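Local atomic coordinates of hemolysin BL lytic component L1 (Bacillus cereus, PDB entry 7NMQ), a protein that forms one component of the haemolysin BL enterotoxin, an alpha-helical pore-forming toxin of the ClyA type, and probably takes part in lysing target-cell membranes. Residues E8-A13 with Q308-T313; V23-A28 with N67-T72; Q76-A81 with S358-F363; D130-L135 with Q299-L304; K141-S146 with Y292-V297. All coordinates share one frame; numbering follows the deposited sequence. Where two conformers were deposited one is given.

Contact 1 of 5, residues E8-A13 with Q308-T313; sequences EGLKKA and QKQWNT
The backbone N of Gly9 donates to the side-chain OE1 of Gln310 at 3.0 Å, with an N-H...O angle of 155°. Gly9 occupies the N-cap position of helix 10-33, and its amide approaches the Gln310 carbonyl from well above the amide plane, 69° out of it. Gln310 is bent at its second torsion (chi2 -56°), which carries CD over toward the Gly9 backbone; CD lies 3.6 Å from Gly9 N. The other end of the amide, NE2, is held by Asn306 OD1 one turn earlier on the same helix, so both ends of the group are tied and its rotation is fixed.

Next to this bond Glu8 CB sits 3.4 Å from Gln310 OE1, while the Glu8 carboxylate reaches onward until OE1 stands 3.4 Å from the methyl CG2 of Thr313. Further along, Leu10 and Gln310 lie alongside each other, pointing opposite ways, with Leu10 CD2 3.9 Å from Gln310 CB. The second Leu10 methyl, CD1, rests over the rim of one face of the Trp311 indole, 4.3 Å from CZ2.

The contact thus fastens the start of helix 10-33 to helix 275-325. Leu10 and Trp311 both also touch Trp347 of helix 330-357 and Ile84 of helix 45-103, and Trp311 packs on Ile121 of helix 107-154.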
# COMPACT_ATOMS: atom_id res chain seq x y z
N GLU A 8 6.00 10.99 16.98
CA GLU A 8 4.59 10.76 17.32
C GLU A 8 4.19 9.39 16.71
O GLU A 8 4.95 8.43 16.89
CB GLU A 8 3.75 11.95 16.84
CG GLU A 8 4.33 13.28 17.25
CD GLU A 8 3.71 13.96 18.45
OE1 GLU A 8 3.51 15.16 18.32
OE2 GLU A 8 3.44 13.29 19.49
N GLY A 9 3.04 9.27 16.05
CA GLY A 9 2.55 8.00 15.47
C GLY A 9 3.09 7.75 14.07
O GLY A 9 2.47 6.91 13.37
N LEU A 10 4.19 8.38 13.65
CA LEU A 10 4.66 8.12 12.26
C LEU A 10 5.03 6.65 12.06
O LEU A 10 4.81 6.16 10.91
CB LEU A 10 5.80 9.04 11.86
CG LEU A 10 5.39 10.48 11.64
CD1 LEU A 10 6.65 11.33 11.46
CD2 LEU A 10 4.46 10.63 10.45
N LYS A 11 5.53 5.95 13.04
CA LYS A 11 6.01 4.56 12.84
C LYS A 11 4.84 3.68 12.38
O LYS A 11 4.98 2.97 11.38
CB LYS A 11 6.65 4.06 14.12
CG LYS A 11 7.74 3.04 13.94
CD LYS A 11 8.55 2.79 15.20
CE LYS A 11 9.61 1.73 14.98
NZ LYS A 11 10.17 1.25 16.26
N LYS A 12 3.73 3.75 13.08
CA LYS A 12 2.55 2.91 12.81
C LYS A 12 1.99 3.27 11.43
O LYS A 12 1.65 2.38 10.66
CB LYS A 12 1.57 3.02 13.98
CG LYS A 12 2.05 2.34 15.25
CD LYS A 12 0.97 1.97 16.27
CE LYS A 12 0.07 0.84 15.82
NZ LYS A 12 -1.06 0.60 16.75
N ALA A 13 1.89 4.55 11.11
CA ALA A 13 1.34 5.02 9.83
C ALA A 13 2.26 4.55 8.70
O ALA A 13 1.74 4.19 7.63
CB ALA A 13 1.21 6.52 9.85
N GLN A 308 -0.49 12.98 7.89
CA GLN A 308 -0.74 14.44 7.94
C GLN A 308 -1.11 14.88 9.37
O GLN A 308 -0.54 15.89 9.85
CB GLN A 308 -1.85 14.81 6.97
CG GLN A 308 -2.17 16.28 7.11
CD GLN A 308 -2.97 16.74 5.95
OE1 GLN A 308 -4.10 16.32 5.78
NE2 GLN A 308 -2.34 17.58 5.14
N LYS A 309 -1.99 14.16 10.03
CA LYS A 309 -2.39 14.44 11.43
C LYS A 309 -1.15 14.42 12.33
O LYS A 309 -1.05 15.32 13.19
CB LYS A 309 -3.43 13.43 11.91
CG LYS A 309 -3.86 13.56 13.36
CD LYS A 309 -5.10 12.73 13.71
CE LYS A 309 -4.94 11.27 13.38
NZ LYS A 309 -3.70 10.72 13.97
N GLN A 310 -0.24 13.48 12.13
CA GLN A 310 0.96 13.36 12.99
C GLN A 310 1.86 14.57 12.76
O GLN A 310 2.38 15.12 13.77
CB GLN A 310 1.77 12.11 12.78
CG GLN A 310 0.96 10.85 12.98
CD GLN A 310 0.28 10.71 14.32
OE1 GLN A 310 0.76 11.16 15.37
NE2 GLN A 310 -0.84 10.01 14.29
N TRP A 311 2.02 15.02 11.52
CA TRP A 311 2.84 16.24 11.29
C TRP A 311 2.17 17.45 11.95
O TRP A 311 2.87 18.28 12.53
CB TRP A 311 3.06 16.50 9.80
CG TRP A 311 4.07 15.65 9.11
CD1 TRP A 311 3.79 14.85 8.04
CD2 TRP A 311 5.46 15.50 9.39
NE1 TRP A 311 4.94 14.25 7.62
CE2 TRP A 311 6.00 14.64 8.42
CE3 TRP A 311 6.34 16.04 10.33
CZ2 TRP A 311 7.33 14.28 8.40
CZ3 TRP A 311 7.68 15.71 10.28
CH2 TRP A 311 8.18 14.84 9.32
N ASN A 312 0.87 17.56 11.82
CA ASN A 312 0.15 18.70 12.43
C ASN A 312 0.30 18.69 13.96
O ASN A 312 0.54 19.75 14.54
CB ASN A 312 -1.30 18.72 12.00
CG ASN A 312 -1.43 19.04 10.53
OD1 ASN A 312 -0.53 19.58 9.91
ND2 ASN A 312 -2.59 18.74 9.99
N THR A 313 0.17 17.54 14.59
CA THR A 313 0.34 17.40 16.05
C THR A 313 1.76 17.79 16.43
O THR A 313 1.96 18.54 17.44
CB THR A 313 -0.01 16.00 16.53
OG1 THR A 313 -1.40 15.82 16.19
CG2 THR A 313 0.19 15.84 18.01

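Contact 2 of 5, residues V23-A28 with N67-T72; sequences VMDLYA and NYWLDT
Met24, Asp25 and Ala28 gather around the indole of Trp69 where helices 10-33 and 45-103 pack in the elongated helical bundle of this ClyA-like toxin. The short segments approach to 9.5 Å between axes, with their N-to-C directions 133° apart, and helix 45-103 makes a wider pi-type turn at 69-72.

The polar part is a single bond. Trp69 NE1 donates to Asp25 OD1 at 2.9 Å, the oxygen lying close to the ring plane and receiving the proton on its anti side. OD1 also forms a salt bridge with Lys74, five residues further along helix 45-103, so two donors of that helix grip one buried carboxylate oxygen; their pull would be expected to favour its charged form.

The aromatic part falls to Met24. Its CB stands over one face of the five-membered ring, a CH-pi contact of 3.6 Å to the centroid, and the chain then folds back at chi2 and chi3, bringing CE to the same indole. SD makes a Met-aromatic contact with the six-membered ring.

In the apolar packing, Ala28 CB touches both Trp69 CD1, 3.8 Å away, and Leu70 CG. Separately, the Leu70 methyl CD2 lies against the gripped oxygen, 3.6 Å from Asp25 OD1.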
# COMPACT_ATOMS: atom_id res chain seq x y z
N VAL A 23 0.63 -4.16 -1.58
CA VAL A 23 -0.63 -4.70 -2.14
C VAL A 23 -0.89 -4.03 -3.50
O VAL A 23 -1.23 -4.73 -4.47
CB VAL A 23 -1.79 -4.53 -1.17
CG1 VAL A 23 -3.11 -4.76 -1.85
CG2 VAL A 23 -1.55 -5.38 0.08
N MET A 24 -0.73 -2.72 -3.60
CA MET A 24 -0.94 -2.02 -4.89
C MET A 24 0.06 -2.52 -5.91
O MET A 24 -0.34 -2.71 -7.09
CB MET A 24 -0.74 -0.52 -4.78
CG MET A 24 -1.81 0.14 -4.03
SD MET A 24 -3.42 0.10 -4.80
CE MET A 24 -3.14 0.98 -6.34
N ASP A 25 1.32 -2.71 -5.52
CA ASP A 25 2.32 -3.21 -6.50
C ASP A 25 1.87 -4.56 -7.06
O ASP A 25 1.98 -4.77 -8.26
CB ASP A 25 3.70 -3.34 -5.87
CG ASP A 25 4.51 -2.05 -5.76
OD1 ASP A 25 4.12 -1.03 -6.35
OD2 ASP A 25 5.55 -2.11 -5.06
N LEU A 26 1.44 -5.48 -6.20
CA LEU A 26 0.99 -6.83 -6.62
C LEU A 26 -0.16 -6.70 -7.62
O LEU A 26 -0.09 -7.27 -8.72
CB LEU A 26 0.54 -7.67 -5.43
CG LEU A 26 1.63 -8.33 -4.59
CD1 LEU A 26 1.23 -9.75 -4.23
CD2 LEU A 26 2.95 -8.32 -5.31
N TYR A 27 -1.20 -5.99 -7.24
CA TYR A 27 -2.40 -5.86 -8.09
C TYR A 27 -1.99 -5.19 -9.40
O TYR A 27 -2.40 -5.67 -10.48
CB TYR A 27 -3.47 -5.00 -7.42
CG TYR A 27 -4.19 -5.65 -6.28
CD1 TYR A 27 -4.42 -7.01 -6.24
CD2 TYR A 27 -4.68 -4.88 -5.22
CE1 TYR A 27 -5.08 -7.60 -5.16
CE2 TYR A 27 -5.34 -5.46 -4.15
CZ TYR A 27 -5.56 -6.82 -4.12
OH TYR A 27 -6.22 -7.37 -3.05
N ALA A 28 -1.19 -4.13 -9.37
CA ALA A 28 -0.82 -3.43 -10.62
C ALA A 28 -0.06 -4.39 -11.53
O ALA A 28 -0.30 -4.45 -12.77
CB ALA A 28 -0.02 -2.21 -10.30
N ASN A 67 -0.00 1.20 -14.60
CA ASN A 67 1.28 1.88 -14.85
C ASN A 67 1.29 3.26 -14.18
O ASN A 67 2.35 3.69 -13.72
CB ASN A 67 1.59 1.97 -16.34
CG ASN A 67 2.15 0.66 -16.85
OD1 ASN A 67 3.21 0.23 -16.41
ND2 ASN A 67 1.39 -0.03 -17.67
N TYR A 68 0.14 3.92 -14.04
CA TYR A 68 0.08 5.23 -13.35
C TYR A 68 0.43 4.98 -11.88
O TYR A 68 1.18 5.78 -11.31
CB TYR A 68 -1.32 5.84 -13.40
CG TYR A 68 -1.37 7.22 -12.80
CD1 TYR A 68 -1.06 8.32 -13.55
CD2 TYR A 68 -1.74 7.40 -11.47
CE1 TYR A 68 -1.10 9.59 -13.00
CE2 TYR A 68 -1.83 8.67 -10.91
CZ TYR A 68 -1.50 9.76 -11.68
OH TYR A 68 -1.56 11.02 -11.15
N TRP A 69 -0.11 3.94 -11.27
CA TRP A 69 0.28 3.58 -9.88
C TRP A 69 1.80 3.47 -9.84
O TRP A 69 2.46 4.09 -8.97
CB TRP A 69 -0.39 2.30 -9.36
CG TRP A 69 0.35 1.76 -8.18
CD1 TRP A 69 1.21 0.71 -8.14
CD2 TRP A 69 0.42 2.38 -6.88
NE1 TRP A 69 1.78 0.60 -6.89
CE2 TRP A 69 1.33 1.63 -6.11
CE3 TRP A 69 -0.20 3.51 -6.32
CZ2 TRP A 69 1.60 1.92 -4.77
CZ3 TRP A 69 0.10 3.80 -5.01
CH2 TRP A 69 0.97 3.03 -4.25
N LEU A 70 2.38 2.63 -10.68
CA LEU A 70 3.80 2.28 -10.54
C LEU A 70 4.69 3.48 -10.83
O LEU A 70 5.73 3.62 -10.16
CB LEU A 70 4.16 1.12 -11.47
CG LEU A 70 3.51 -0.24 -11.19
CD1 LEU A 70 3.69 -1.19 -12.38
CD2 LEU A 70 4.03 -0.86 -9.90
N ASP A 71 4.33 4.33 -11.77
CA ASP A 71 5.26 5.34 -12.30
C ASP A 71 4.98 6.74 -11.76
O ASP A 71 5.90 7.56 -11.80
CB ASP A 71 5.26 5.36 -13.82
CG ASP A 71 5.68 4.05 -14.46
OD1 ASP A 71 6.39 3.26 -13.80
OD2 ASP A 71 5.31 3.84 -15.61
N THR A 72 3.76 7.01 -11.32
CA THR A 72 3.37 8.39 -10.93
C THR A 72 2.86 8.42 -9.48
O THR A 72 3.43 9.21 -8.69
CB THR A 72 2.39 8.98 -11.93
OG1 THR A 72 2.98 8.89 -13.22
CG2 THR A 72 2.02 10.42 -11.60

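Contact 3 of 5, residues Q76-A81 with S358-F363; sequences QIQKTA and SKDIAF
The irregular C-terminal tail that follows helix 330-357 is laid against helix 45-103 here, with Gln78 reaching across to Ser358 and Asp360. Gln78 NE2 donates to Asp360 OD1 at 3.0 Å, an almost straight bond (177°), with OD1 in the plane of the Gln78 amide and met on its anti side. The extended Gln78 chain (chi2 170°) carries CD outward from the helix to make this possible.

Within this mainly helical bundle the tail has no regular structure of its own, and water supplies further links. One water accepts from Gln78 NE2 and donates to Lys359 O; a second donates both to Gln78 OE1, at 2.7 Å, and to Asp360 OD1. The amide is therefore held at both ends.

Nearer the helix, the backbones come close: Ser358 CA makes a CA-H...O contact with Gln78 O at 3.5 Å. Gln78 CB touches Ser358 O at 3.3 Å, and Ala81 CB abuts Ser358 N at 3.7 Å. The Ser358 hydroxyl bonds back to Glu355 O.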
# COMPACT_ATOMS: atom_id res chain seq x y z
N GLN A 76 4.99 9.53 -5.43
CA GLN A 76 4.51 10.60 -4.54
C GLN A 76 4.32 10.10 -3.12
O GLN A 76 4.63 10.87 -2.15
CB GLN A 76 3.22 11.23 -5.03
CG GLN A 76 3.36 11.99 -6.33
CD GLN A 76 2.25 13.01 -6.45
OE1 GLN A 76 1.53 13.34 -5.50
NE2 GLN A 76 2.14 13.56 -7.62
N ILE A 77 3.85 8.88 -2.94
CA ILE A 77 3.78 8.28 -1.59
C ILE A 77 5.19 8.06 -1.08
O ILE A 77 5.45 8.32 0.14
CB ILE A 77 2.95 6.98 -1.58
CG1 ILE A 77 1.52 7.24 -2.02
CG2 ILE A 77 2.98 6.35 -0.20
CD1 ILE A 77 0.66 6.02 -2.02
N GLN A 78 6.08 7.56 -1.91
CA GLN A 78 7.49 7.35 -1.48
C GLN A 78 8.12 8.68 -1.04
O GLN A 78 8.95 8.65 -0.09
CB GLN A 78 8.29 6.74 -2.62
CG GLN A 78 7.86 5.31 -2.87
CD GLN A 78 8.44 4.73 -4.13
OE1 GLN A 78 8.70 5.44 -5.08
NE2 GLN A 78 8.57 3.41 -4.15
N LYS A 79 7.80 9.80 -1.68
CA LYS A 79 8.36 11.13 -1.29
C LYS A 79 7.85 11.44 0.12
O LYS A 79 8.60 12.14 0.86
CB LYS A 79 7.98 12.21 -2.28
CG LYS A 79 8.45 13.62 -1.98
CD LYS A 79 9.91 13.79 -2.00
CE LYS A 79 10.32 15.23 -2.18
NZ LYS A 79 9.67 16.13 -1.20
N THR A 80 6.65 11.05 0.50
CA THR A 80 6.12 11.29 1.87
C THR A 80 7.10 10.63 2.85
O THR A 80 7.40 11.16 3.91
CB THR A 80 4.69 10.74 1.97
OG1 THR A 80 3.91 11.33 0.92
CG2 THR A 80 4.09 10.99 3.33
N ALA A 81 7.55 9.41 2.55
CA ALA A 81 8.52 8.69 3.40
C ALA A 81 9.88 9.39 3.34
O ALA A 81 10.56 9.48 4.38
CB ALA A 81 8.65 7.23 3.06
N SER A 358 10.57 4.64 1.17
CA SER A 358 10.80 5.69 0.16
C SER A 358 11.33 5.13 -1.16
O SER A 358 11.49 5.92 -2.10
CB SER A 358 11.75 6.74 0.65
OG SER A 358 13.10 6.30 0.69
N LYS A 359 11.68 3.84 -1.21
CA LYS A 359 12.32 3.24 -2.40
C LYS A 359 11.47 2.06 -2.86
O LYS A 359 10.75 1.50 -2.05
CB LYS A 359 13.72 2.78 -2.03
CG LYS A 359 14.68 3.94 -1.82
CD LYS A 359 16.06 3.51 -1.55
CE LYS A 359 16.29 3.13 -0.10
NZ LYS A 359 17.72 3.26 0.25
N ASP A 360 11.51 1.75 -4.15
CA ASP A 360 10.69 0.63 -4.62
C ASP A 360 10.98 -0.61 -3.78
O ASP A 360 12.15 -0.94 -3.53
CB ASP A 360 10.98 0.30 -6.07
CG ASP A 360 10.33 1.27 -7.04
OD1 ASP A 360 9.44 2.03 -6.61
OD2 ASP A 360 10.75 1.25 -8.23
N ILE A 361 9.92 -1.37 -3.51
CA ILE A 361 10.10 -2.76 -3.05
C ILE A 361 10.75 -3.55 -4.18
O ILE A 361 10.32 -3.45 -5.35
CB ILE A 361 8.75 -3.35 -2.64
CG1 ILE A 361 8.08 -2.52 -1.55
CG2 ILE A 361 8.91 -4.82 -2.25
CD1 ILE A 361 6.62 -2.75 -1.48
N ALA A 362 11.79 -4.32 -3.88
CA ALA A 362 12.52 -5.07 -4.93
C ALA A 362 11.69 -6.29 -5.30
O ALA A 362 11.63 -7.23 -4.50
CB ALA A 362 13.88 -5.43 -4.42
N PHE A 363 11.04 -6.20 -6.45
CA PHE A 363 10.42 -7.34 -7.16
C PHE A 363 11.39 -7.79 -8.25
O PHE A 363 12.33 -7.07 -8.60
CB PHE A 363 9.12 -6.88 -7.83
CG PHE A 363 7.94 -6.72 -6.90
CD1 PHE A 363 7.80 -5.64 -6.04
CD2 PHE A 363 6.91 -7.63 -6.96
CE1 PHE A 363 6.68 -5.51 -5.25
CE2 PHE A 363 5.78 -7.48 -6.19
CZ PHE A 363 5.68 -6.45 -5.29
O HOH W 1 8.01 1.70 -1.73
O HOH W 2 9.20 4.43 -7.55

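Contact 4 of 5, residues D130-L135 with Q299-L304; sequences DVIKML and QAILSL
Leu135 and Leu304 meet through their methyls at the tight part of this antiparallel helix pair: the two CD1 atoms are 3.3 Å apart, closer than usual van der Waals contact, and the side chains lie roughly perpendicular. Val131, one turn before Leu135, brings CG1 to the same Leu304 methyl, 3.7 Å away. All three residues are buried, and beyond them Val131 packs on Gln76 of helix 45-103. Ile301 CG1 joins this tight part, 3.7 Å from Leu135 CB.

The packing round Ile132 is looser and lies nearer solvent. There the partly exposed Ile132 and Ile301 touch through their CG2 methyls at 4.0 Å, and Ile132 CG1 reaches Leu304 CB at 3.9 Å. With CG1 beside the backbone N in both isoleucines (chi1 -63° and -73°), CG2 is left to make the meeting between them.

The segment axes, of helices 107-154 and 275-325, lie 10.0 Å apart. Only aliphatic carbons carry the side-chain interface, so it depends on fit and exclusion of water, without directional polar bonds.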
# COMPACT_ATOMS: atom_id res chain seq x y z
N ASP A 130 -1.23 17.42 -0.81
CA ASP A 130 -1.12 17.33 -2.29
C ASP A 130 -1.14 15.86 -2.74
O ASP A 130 -1.74 15.54 -3.78
CB ASP A 130 0.14 18.02 -2.80
CG ASP A 130 0.11 19.52 -2.55
OD1 ASP A 130 -1.01 20.07 -2.28
OD2 ASP A 130 1.18 20.13 -2.62
N VAL A 131 -0.48 15.01 -2.00
CA VAL A 131 -0.41 13.58 -2.35
C VAL A 131 -1.80 13.00 -2.17
O VAL A 131 -2.26 12.23 -3.03
CB VAL A 131 0.63 12.83 -1.52
CG1 VAL A 131 0.58 11.34 -1.79
CG2 VAL A 131 2.01 13.38 -1.76
N ILE A 132 -2.48 13.33 -1.10
CA ILE A 132 -3.86 12.85 -0.91
C ILE A 132 -4.73 13.32 -2.08
O ILE A 132 -5.57 12.50 -2.52
CB ILE A 132 -4.39 13.25 0.47
CG1 ILE A 132 -3.58 12.60 1.60
CG2 ILE A 132 -5.89 13.00 0.53
CD1 ILE A 132 -3.89 13.15 2.96
N LYS A 133 -4.59 14.55 -2.57
CA LYS A 133 -5.46 15.02 -3.69
C LYS A 133 -5.16 14.16 -4.92
O LYS A 133 -6.14 13.76 -5.63
CB LYS A 133 -5.26 16.52 -3.96
CG LYS A 133 -6.03 17.10 -5.15
CD LYS A 133 -7.45 16.58 -5.39
CE LYS A 133 -8.25 17.34 -6.43
NZ LYS A 133 -7.47 17.67 -7.65
N MET A 134 -3.88 13.94 -5.23
CA MET A 134 -3.46 13.08 -6.36
C MET A 134 -4.08 11.69 -6.20
O MET A 134 -4.65 11.15 -7.19
CB MET A 134 -1.93 13.06 -6.47
CG MET A 134 -1.34 12.18 -7.51
SD MET A 134 -1.39 10.40 -7.15
CE MET A 134 -0.31 10.37 -5.73
N LEU A 135 -4.07 11.13 -4.99
CA LEU A 135 -4.65 9.79 -4.79
C LEU A 135 -6.16 9.79 -4.93
O LEU A 135 -6.71 8.77 -5.43
CB LEU A 135 -4.25 9.19 -3.46
CG LEU A 135 -2.79 8.83 -3.35
CD1 LEU A 135 -2.50 8.38 -1.93
CD2 LEU A 135 -2.40 7.74 -4.35
N GLN A 299 -7.57 2.94 1.41
CA GLN A 299 -6.79 2.60 2.61
C GLN A 299 -5.54 3.46 2.64
O GLN A 299 -5.16 3.97 3.73
CB GLN A 299 -6.44 1.14 2.70
CG GLN A 299 -7.65 0.26 2.88
CD GLN A 299 -7.12 -1.14 2.99
OE1 GLN A 299 -6.71 -1.74 2.02
NE2 GLN A 299 -6.83 -1.52 4.22
N ALA A 300 -4.85 3.60 1.52
CA ALA A 300 -3.65 4.44 1.41
C ALA A 300 -3.99 5.89 1.77
O ALA A 300 -3.18 6.58 2.46
CB ALA A 300 -3.02 4.34 0.05
N ILE A 301 -5.13 6.38 1.33
CA ILE A 301 -5.54 7.76 1.65
C ILE A 301 -5.71 7.84 3.16
O ILE A 301 -5.30 8.89 3.72
CB ILE A 301 -6.79 8.15 0.87
CG1 ILE A 301 -6.43 8.37 -0.60
CG2 ILE A 301 -7.42 9.41 1.46
CD1 ILE A 301 -7.62 8.32 -1.53
N LEU A 302 -6.34 6.87 3.79
CA LEU A 302 -6.55 6.93 5.26
C LEU A 302 -5.20 6.98 5.96
O LEU A 302 -5.01 7.77 6.89
CB LEU A 302 -7.31 5.70 5.76
CG LEU A 302 -8.79 5.68 5.50
CD1 LEU A 302 -9.38 4.40 6.06
CD2 LEU A 302 -9.49 6.88 6.08
N SER A 303 -4.23 6.19 5.52
CA SER A 303 -2.91 6.12 6.20
C SER A 303 -2.11 7.41 5.97
O SER A 303 -1.35 7.83 6.87
CB SER A 303 -2.17 4.89 5.79
OG SER A 303 -2.84 3.75 6.26
N LEU A 304 -2.26 8.04 4.81
CA LEU A 304 -1.58 9.33 4.58
C LEU A 304 -2.28 10.43 5.37
O LEU A 304 -1.59 11.36 5.79
CB LEU A 304 -1.60 9.61 3.09
CG LEU A 304 -0.58 8.83 2.29
CD1 LEU A 304 -0.83 9.07 0.84
CD2 LEU A 304 0.81 9.20 2.64

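Contact 5 of 5, residues K141-S146 with Y292-V297; sequences KLYQNS and YLYQTV
Leu142 packs its CB against Tyr294 CB at 3.7 Å, where the two antiparallel helices come close. Further out on the same side chain, CD1 lies 3.5 Å from Val297 CG2, the two side chains being nearly perpendicular.

Next in sequence, Tyr143 offers its ring edge to the face of Tyr294. This is a T-shaped pair with centroids 5.3 Å apart and planes at 76°; Tyr143 CD1 stands over the rim of the Tyr294 ring, 3.8 Å from CE2. Tyr294 has CG in the crowded position between backbone N and carbonyl carbon (chi1 78°), which directs CG, and the ring it carries, alongside Tyr143 and Ser146.

One turn beyond Leu142, Ser146 borders the edge of the same ring, its OG lying in the ring plane 3.9 Å from CE2. That hydroxyl is hydrogen-bonded to a diethylene glycol molecule, probably from the crystallisation liquor.

Helices 107-154 and 275-325 are thus joined, their segment axes 8.8 Å apart. Leu142 also touches Asn65 of helix 45-103, and Leu293 and Val297 lean on Met24 of helix 10-33.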
# COMPACT_ATOMS: atom_id res chain seq x y z
N LYS A 141 -10.51 7.54 -10.96
CA LYS A 141 -10.23 6.82 -12.23
C LYS A 141 -10.32 5.31 -12.01
O LYS A 141 -10.91 4.63 -12.86
CB LYS A 141 -8.85 7.20 -12.77
CG LYS A 141 -8.70 8.65 -13.19
CD LYS A 141 -9.63 9.16 -14.25
CE LYS A 141 -9.43 10.64 -14.56
NZ LYS A 141 -8.35 10.89 -15.57
N LEU A 142 -9.86 4.81 -10.87
CA LEU A 142 -9.93 3.36 -10.59
C LEU A 142 -11.38 2.96 -10.44
O LEU A 142 -11.77 1.87 -10.91
CB LEU A 142 -9.13 3.03 -9.34
CG LEU A 142 -7.62 3.18 -9.46
CD1 LEU A 142 -6.97 3.04 -8.10
CD2 LEU A 142 -7.00 2.15 -10.41
N TYR A 143 -12.18 3.76 -9.74
CA TYR A 143 -13.61 3.45 -9.56
C TYR A 143 -14.34 3.46 -10.89
O TYR A 143 -15.18 2.56 -11.10
CB TYR A 143 -14.22 4.45 -8.58
CG TYR A 143 -15.67 4.22 -8.23
CD1 TYR A 143 -16.11 3.01 -7.74
CD2 TYR A 143 -16.60 5.24 -8.36
CE1 TYR A 143 -17.44 2.81 -7.40
CE2 TYR A 143 -17.92 5.07 -7.97
CZ TYR A 143 -18.34 3.86 -7.46
OH TYR A 143 -19.65 3.68 -7.03
N GLN A 144 -14.03 4.41 -11.77
CA GLN A 144 -14.70 4.48 -13.09
C GLN A 144 -14.35 3.23 -13.90
O GLN A 144 -15.25 2.59 -14.46
CB GLN A 144 -14.25 5.72 -13.83
CG GLN A 144 -14.93 6.96 -13.29
CD GLN A 144 -16.43 6.83 -13.43
OE1 GLN A 144 -16.94 6.46 -14.48
NE2 GLN A 144 -17.15 7.13 -12.36
N ASN A 145 -13.08 2.85 -13.89
CA ASN A 145 -12.66 1.68 -14.70
C ASN A 145 -13.29 0.42 -14.11
O ASN A 145 -13.80 -0.45 -14.84
CB ASN A 145 -11.14 1.58 -14.74
CG ASN A 145 -10.65 0.48 -15.66
OD1 ASN A 145 -11.07 0.34 -16.81
ND2 ASN A 145 -9.79 -0.34 -15.15
N SER A 146 -13.32 0.29 -12.78
CA SER A 146 -13.91 -0.87 -12.09
C SER A 146 -15.39 -0.98 -12.46
O SER A 146 -15.86 -2.07 -12.77
CB SER A 146 -13.71 -0.82 -10.58
OG SER A 146 -14.31 -1.94 -9.98
N TYR A 292 -10.58 -4.33 -5.69
CA TYR A 292 -9.56 -4.33 -4.62
C TYR A 292 -8.61 -3.14 -4.82
O TYR A 292 -8.14 -2.54 -3.81
CB TYR A 292 -8.83 -5.66 -4.60
CG TYR A 292 -9.68 -6.85 -4.24
CD1 TYR A 292 -10.82 -6.74 -3.45
CD2 TYR A 292 -9.26 -8.11 -4.56
CE1 TYR A 292 -11.59 -7.85 -3.12
CE2 TYR A 292 -10.02 -9.23 -4.24
CZ TYR A 292 -11.18 -9.11 -3.50
OH TYR A 292 -11.91 -10.27 -3.24
N LEU A 293 -8.28 -2.78 -6.06
CA LEU A 293 -7.38 -1.64 -6.35
C LEU A 293 -7.98 -0.36 -5.77
O LEU A 293 -7.25 0.36 -5.07
CB LEU A 293 -7.12 -1.49 -7.85
CG LEU A 293 -5.99 -2.34 -8.42
CD1 LEU A 293 -6.12 -2.45 -9.94
CD2 LEU A 293 -4.65 -1.71 -8.07
N TYR A 294 -9.23 -0.02 -6.08
CA TYR A 294 -9.72 1.29 -5.58
C TYR A 294 -9.86 1.19 -4.05
O TYR A 294 -9.63 2.22 -3.37
CB TYR A 294 -10.95 1.81 -6.33
CG TYR A 294 -12.27 1.21 -5.96
CD1 TYR A 294 -12.90 1.52 -4.77
CD2 TYR A 294 -12.99 0.42 -6.86
CE1 TYR A 294 -14.14 0.98 -4.45
CE2 TYR A 294 -14.24 -0.10 -6.55
CZ TYR A 294 -14.82 0.17 -5.33
OH TYR A 294 -16.06 -0.35 -5.03
N GLN A 295 -10.17 0.03 -3.50
CA GLN A 295 -10.32 -0.14 -2.03
C GLN A 295 -8.97 0.10 -1.35
O GLN A 295 -8.93 0.71 -0.26
CB GLN A 295 -10.84 -1.52 -1.66
CG GLN A 295 -12.24 -1.77 -2.17
CD GLN A 295 -12.57 -3.24 -2.08
OE1 GLN A 295 -11.81 -4.08 -1.56
NE2 GLN A 295 -13.74 -3.56 -2.54
N THR A 296 -7.90 -0.39 -1.96
CA THR A 296 -6.54 -0.26 -1.40
C THR A 296 -6.10 1.19 -1.49
O THR A 296 -5.46 1.70 -0.52
CB THR A 296 -5.56 -1.21 -2.09
OG1 THR A 296 -6.05 -2.54 -1.99
CG2 THR A 296 -4.22 -1.13 -1.42
N VAL A 297 -6.39 1.90 -2.56
CA VAL A 297 -6.05 3.35 -2.62
C VAL A 297 -6.85 4.06 -1.52
O VAL A 297 -6.29 5.00 -0.91
CB VAL A 297 -6.31 3.96 -4.01
CG1 VAL A 297 -6.23 5.49 -3.99
CG2 VAL A 297 -5.32 3.39 -4.99

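In the fold
From the N terminus, residues 8-13 open contact 1, whose loop closes only at 308-313 and so takes in most of the chain. Within it, helix 10-33 goes on to contact 2, a short loop closed by helix 45-103. Further along that helix contact 3 opens; it closes at the C-terminal tail, beyond the end of contact 1, so these two cross. Helix 107-154 then opens contacts 4 and 5, and helix 275-325 closes them in reverse order, contact 5 inside contact 4 and both within contacts 1 and 3. Met24 touches Val297 between contacts 2 and 5, Asp25 touches Phe363 between contacts 2 and 3, and Gln76 touches Val131 between contacts 3 and 4, tying four long helices and the tail together.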